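Local coordinates for RNA-binding protein RO60 (Deinococcus radiodurans, PDB 2NVO) that binds several small RNAs that accumulate during recovery from ultraviolet irradiation and contributes to the bacterium's resistance to that radiation, at residues Arg364-Leu369 against Leu455-Phe460; Pro446-Ala451 against Leu479-Gln484. One frame throughout, in Å; residues are numbered along the deposited sequence.

Contact 1 (Arg364-Leu369 against Leu455-Phe460); sequences RHLLAL and LDVDTF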
# COMPACT_ATOMS: atom_id res chain seq x y z
N ARG A 364 6.99 -9.93 21.15
CA ARG A 364 7.46 -9.00 22.15
C ARG A 364 8.46 -8.07 21.48
O ARG A 364 9.47 -8.51 20.95
CB ARG A 364 8.09 -9.74 23.33
CG ARG A 364 7.11 -10.74 23.96
CD ARG A 364 7.79 -11.61 24.98
NE ARG A 364 8.60 -10.80 25.88
CZ ARG A 364 8.12 -10.13 26.93
NH1 ARG A 364 6.83 -10.17 27.24
NH2 ARG A 364 8.96 -9.41 27.67
N HIS A 365 8.15 -6.78 21.50
CA HIS A 365 8.90 -5.79 20.73
C HIS A 365 9.76 -4.94 21.63
O HIS A 365 9.35 -4.62 22.75
CB HIS A 365 7.92 -4.86 19.97
CG HIS A 365 7.33 -5.47 18.74
ND1 HIS A 365 7.43 -4.89 17.50
CD2 HIS A 365 6.63 -6.62 18.57
CE1 HIS A 365 6.82 -5.65 16.60
NE2 HIS A 365 6.33 -6.71 17.23
N LEU A 366 10.94 -4.55 21.15
CA LEU A 366 11.71 -3.49 21.77
C LEU A 366 11.91 -2.45 20.66
O LEU A 366 12.51 -2.76 19.63
CB LEU A 366 13.07 -4.00 22.24
CG LEU A 366 13.96 -3.03 23.01
CD1 LEU A 366 13.29 -2.55 24.25
CD2 LEU A 366 15.33 -3.66 23.37
N LEU A 367 11.40 -1.25 20.88
CA LEU A 367 11.45 -0.19 19.87
C LEU A 367 12.52 0.78 20.32
O LEU A 367 12.48 1.27 21.44
CB LEU A 367 10.10 0.53 19.75
CG LEU A 367 9.09 0.13 18.66
CD1 LEU A 367 8.78 -1.35 18.70
CD2 LEU A 367 7.81 0.97 18.75
N ALA A 368 13.52 1.01 19.48
CA ALA A 368 14.61 1.91 19.81
C ALA A 368 14.49 3.12 18.86
O ALA A 368 14.64 2.99 17.65
CB ALA A 368 15.92 1.21 19.61
N LEU A 369 14.16 4.27 19.44
CA LEU A 369 13.90 5.49 18.71
C LEU A 369 15.12 6.41 18.72
O LEU A 369 15.70 6.69 19.76
CB LEU A 369 12.74 6.25 19.37
CG LEU A 369 11.31 5.89 19.00
CD1 LEU A 369 11.15 4.40 18.74
CD2 LEU A 369 10.31 6.42 20.01
N LEU A 455 16.81 -9.40 28.73
CA LEU A 455 15.42 -9.13 28.35
C LEU A 455 15.03 -10.03 27.18
O LEU A 455 15.74 -10.11 26.18
CB LEU A 455 15.26 -7.66 27.94
CG LEU A 455 13.85 -7.19 27.62
CD1 LEU A 455 12.97 -7.21 28.88
CD2 LEU A 455 13.86 -5.80 26.96
N ASP A 456 13.89 -10.70 27.31
CA ASP A 456 13.38 -11.52 26.22
C ASP A 456 12.70 -10.62 25.18
O ASP A 456 11.70 -9.97 25.48
CB ASP A 456 12.40 -12.57 26.74
CG ASP A 456 13.10 -13.78 27.36
OD1 ASP A 456 12.93 -14.01 28.58
OD2 ASP A 456 13.81 -14.51 26.63
N VAL A 457 13.24 -10.61 23.97
CA VAL A 457 12.72 -9.79 22.87
C VAL A 457 12.61 -10.65 21.62
O VAL A 457 13.56 -11.33 21.26
CB VAL A 457 13.66 -8.60 22.59
CG1 VAL A 457 13.21 -7.81 21.32
CG2 VAL A 457 13.73 -7.68 23.82
N ASP A 458 11.46 -10.62 20.96
CA ASP A 458 11.30 -11.30 19.68
C ASP A 458 11.67 -10.39 18.50
O ASP A 458 12.33 -10.82 17.55
CB ASP A 458 9.85 -11.74 19.49
CG ASP A 458 9.39 -12.72 20.55
OD1 ASP A 458 10.14 -13.67 20.80
OD2 ASP A 458 8.30 -12.51 21.12
N THR A 459 11.24 -9.14 18.57
CA THR A 459 11.36 -8.22 17.43
C THR A 459 11.98 -6.90 17.86
O THR A 459 11.42 -6.21 18.71
CB THR A 459 9.97 -7.91 16.86
OG1 THR A 459 9.22 -9.14 16.73
CG2 THR A 459 10.09 -7.20 15.51
N PHE A 460 13.14 -6.56 17.32
CA PHE A 460 13.75 -5.26 17.59
C PHE A 460 13.37 -4.33 16.44
O PHE A 460 13.42 -4.76 15.29
CB PHE A 460 15.28 -5.40 17.63
CG PHE A 460 15.80 -6.13 18.85
CD1 PHE A 460 16.15 -5.45 20.00
CD2 PHE A 460 15.94 -7.51 18.83
CE1 PHE A 460 16.63 -6.13 21.11
CE2 PHE A 460 16.44 -8.20 19.94
CZ PHE A 460 16.77 -7.52 21.07

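Contact 2 (Pro446-Ala451 against Leu479-Gln484); sequences PILWAA and LDQYAQ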
# COMPACT_ATOMS: atom_id res chain seq x y z
N PRO A 446 20.56 -1.72 20.69
CA PRO A 446 19.38 -2.23 21.40
C PRO A 446 19.50 -3.73 21.64
O PRO A 446 19.04 -4.21 22.68
CB PRO A 446 18.22 -1.98 20.41
CG PRO A 446 18.71 -0.86 19.50
CD PRO A 446 20.22 -1.11 19.38
N ILE A 447 20.11 -4.43 20.69
CA ILE A 447 20.26 -5.87 20.78
C ILE A 447 21.32 -6.26 21.79
O ILE A 447 21.15 -7.21 22.56
CB ILE A 447 20.59 -6.48 19.42
CG1 ILE A 447 19.56 -6.03 18.38
CG2 ILE A 447 20.65 -8.01 19.49
CD1 ILE A 447 20.03 -6.18 16.98
N LEU A 448 22.43 -5.53 21.78
CA LEU A 448 23.46 -5.72 22.80
C LEU A 448 22.87 -5.42 24.18
O LEU A 448 23.07 -6.18 25.13
CB LEU A 448 24.66 -4.82 22.51
CG LEU A 448 25.43 -4.99 21.20
CD1 LEU A 448 26.42 -3.85 21.04
CD2 LEU A 448 26.17 -6.35 21.12
N TRP A 449 22.13 -4.33 24.29
CA TRP A 449 21.55 -3.92 25.56
C TRP A 449 20.60 -4.98 26.12
O TRP A 449 20.67 -5.32 27.29
CB TRP A 449 20.81 -2.60 25.43
CG TRP A 449 20.15 -2.13 26.71
CD1 TRP A 449 20.74 -1.42 27.73
CD2 TRP A 449 18.78 -2.30 27.08
NE1 TRP A 449 19.82 -1.16 28.71
CE2 TRP A 449 18.61 -1.69 28.35
CE3 TRP A 449 17.67 -2.93 26.48
CZ2 TRP A 449 17.39 -1.69 29.03
CZ3 TRP A 449 16.45 -2.92 27.16
CH2 TRP A 449 16.32 -2.30 28.42
N ALA A 450 19.71 -5.49 25.27
CA ALA A 450 18.72 -6.47 25.73
C ALA A 450 19.40 -7.74 26.24
O ALA A 450 18.95 -8.33 27.23
CB ALA A 450 17.73 -6.81 24.61
N ALA A 451 20.47 -8.17 25.58
CA ALA A 451 21.19 -9.38 26.00
C ALA A 451 21.86 -9.15 27.35
O ALA A 451 21.78 -10.00 28.25
CB ALA A 451 22.20 -9.79 24.97
N LEU A 479 23.01 -9.87 16.92
CA LEU A 479 21.91 -10.83 16.90
C LEU A 479 22.38 -12.26 17.23
O LEU A 479 21.67 -13.00 17.91
CB LEU A 479 21.20 -10.81 15.55
CG LEU A 479 20.33 -9.57 15.29
CD1 LEU A 479 20.00 -9.47 13.81
CD2 LEU A 479 19.06 -9.66 16.13
N ASP A 480 23.54 -12.63 16.71
CA ASP A 480 24.17 -13.91 17.04
C ASP A 480 24.43 -14.04 18.53
O ASP A 480 24.08 -15.04 19.14
CB ASP A 480 25.49 -14.07 16.28
CG ASP A 480 25.29 -14.17 14.78
OD1 ASP A 480 24.18 -14.53 14.35
OD2 ASP A 480 26.24 -13.88 14.03
N GLN A 481 25.05 -13.01 19.12
CA GLN A 481 25.32 -12.98 20.55
C GLN A 481 24.07 -13.09 21.40
O GLN A 481 24.08 -13.76 22.44
CB GLN A 481 26.14 -11.75 20.92
CG GLN A 481 27.58 -11.81 20.43
CD GLN A 481 28.38 -10.56 20.74
OE1 GLN A 481 27.92 -9.67 21.47
NE2 GLN A 481 29.58 -10.48 20.20
N TYR A 482 22.97 -12.47 20.96
CA TYR A 482 21.71 -12.57 21.69
C TYR A 482 21.21 -14.01 21.68
O TYR A 482 20.85 -14.56 22.72
CB TYR A 482 20.64 -11.65 21.08
CG TYR A 482 19.35 -11.61 21.87
CD1 TYR A 482 19.08 -10.59 22.78
CD2 TYR A 482 18.41 -12.61 21.72
CE1 TYR A 482 17.88 -10.58 23.51
CE2 TYR A 482 17.23 -12.60 22.43
CZ TYR A 482 16.97 -11.59 23.32
OH TYR A 482 15.78 -11.63 24.02
N ALA A 483 21.18 -14.60 20.49
CA ALA A 483 20.74 -15.98 20.35
C ALA A 483 21.59 -16.88 21.23
O ALA A 483 21.07 -17.74 21.92
CB ALA A 483 20.85 -16.41 18.90
N GLN A 484 22.91 -16.66 21.21
CA GLN A 484 23.82 -17.48 22.01
C GLN A 484 23.60 -17.37 23.51
O GLN A 484 23.79 -18.35 24.24
CB GLN A 484 25.28 -17.15 21.68
CG GLN A 484 25.82 -17.99 20.52
CD GLN A 484 26.86 -17.26 19.69
OE1 GLN A 484 27.48 -16.28 20.13
NE2 GLN A 484 27.06 -17.72 18.45

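Contact 1 (Arg364-Leu369 against Leu455-Phe460)
Arg364 meets Asp458 through its backbone and Asp456 through its side-chain NE, just ahead of the parallel pairing of His365 with Thr459. From CB outward, the first three carbons pass Asp458: CB is 3.5 Å from Asp458 OD2, and CG and CD follow at slightly longer range. The chain then bends at chi3 (48°), which swings NE away from that carboxylate. NE donates instead to Asp456 O at 3.2 Å, an oxygen that lies in the guanidinium plane although NE itself stands above the carbonyl plane. NH2 forms a salt bridge with Asp405 on the neighbouring strand. At the backbone, Arg364 N gives a nearly straight bond (170°) to the anti side of Asp458 OD2, 2.9 Å away, while Arg364 O accepts from both Asp458 N and Thr459 N. Leu366 N to Thr459 O carries the parallel pairing onward. On one face of the sheet, Thr459 CB sits 3.8 Å above the centre of the His365 ring, a CH-pi contact. On the opposite face, Leu366 CD2 packs against Phe460 CE1 at 3.6 Å, and Val457 CG1 lies over the centre of the Phe460 ring. The chemistry is thus divided: the entry is polar, one carbonyl gripped by two amides and the arginine shared between a loop carbonyl and a carboxylate, whereas Leu366, Val457 and Phe460 form a buried apolar face, with His365 and Thr459 on the other.

Contact 2 (Pro446-Ala451 against Leu479-Gln484)
Leu479 opens the contact by turning its CD2 back to Ile447 CD1, 3.7 Å away, the two branched side chains crossing at a slant between nearly parallel helices. Two residues on, Gln481 stretches out at the more open margin, where its OE1 lies 3.8 Å from Leu448 CD2 in van der Waals contact. Tyr482 follows; it and Ile447 contribute the largest shares of the buried surface, about equally. Its CB rests 4.0 Å from Ile447 CG2, the two side chains crossing at about a right angle. With CG anti to the backbone N (chi1 -175°), the ring is carried toward the alanines of helix 445-452: Ala450 CB lies at the ring's edge, 3.9 Å from CE1, and Ala451 CB is 3.9 Å from CD1. The small methyls are consistent with the close approach of the short segments, 9.0 Å between axes at a crossing angle of 17°. The phenol oxygen ends among polar partners, hydrogen-bonded to Leu455 O and Val457 N. Both helices belong to the alpha/beta layering of the VWFA-like domain: helix 445-452 packs Pro446, Ile447 and Ala450 on Phe460 of strand 459-464, while Leu479 and Tyr482 of helix 475-486 also touch Pro490, just ahead of strand 491-496.

Overall arrangement
From the N terminus, the chain enters contact 1 along strand 364-369, then makes helices and the strand pair 405-411 and 415-417 before helix 445-452 supplies the first half of contact 2. The loop and strand start at 455-460 close contact 1 after 85 intervening residues; helix 475-486 then closes contact 2 over a shorter span of 27. The segments alternate, so the two closures cross. Their centres are 11 Å apart, and they touch directly: Phe460 CE1 packs 3.5 Å from Pro446 O. Together they tie central strands of the sheet to two consecutive helices, joining the helix-strand-helix run of 445-486 to strand 364-369.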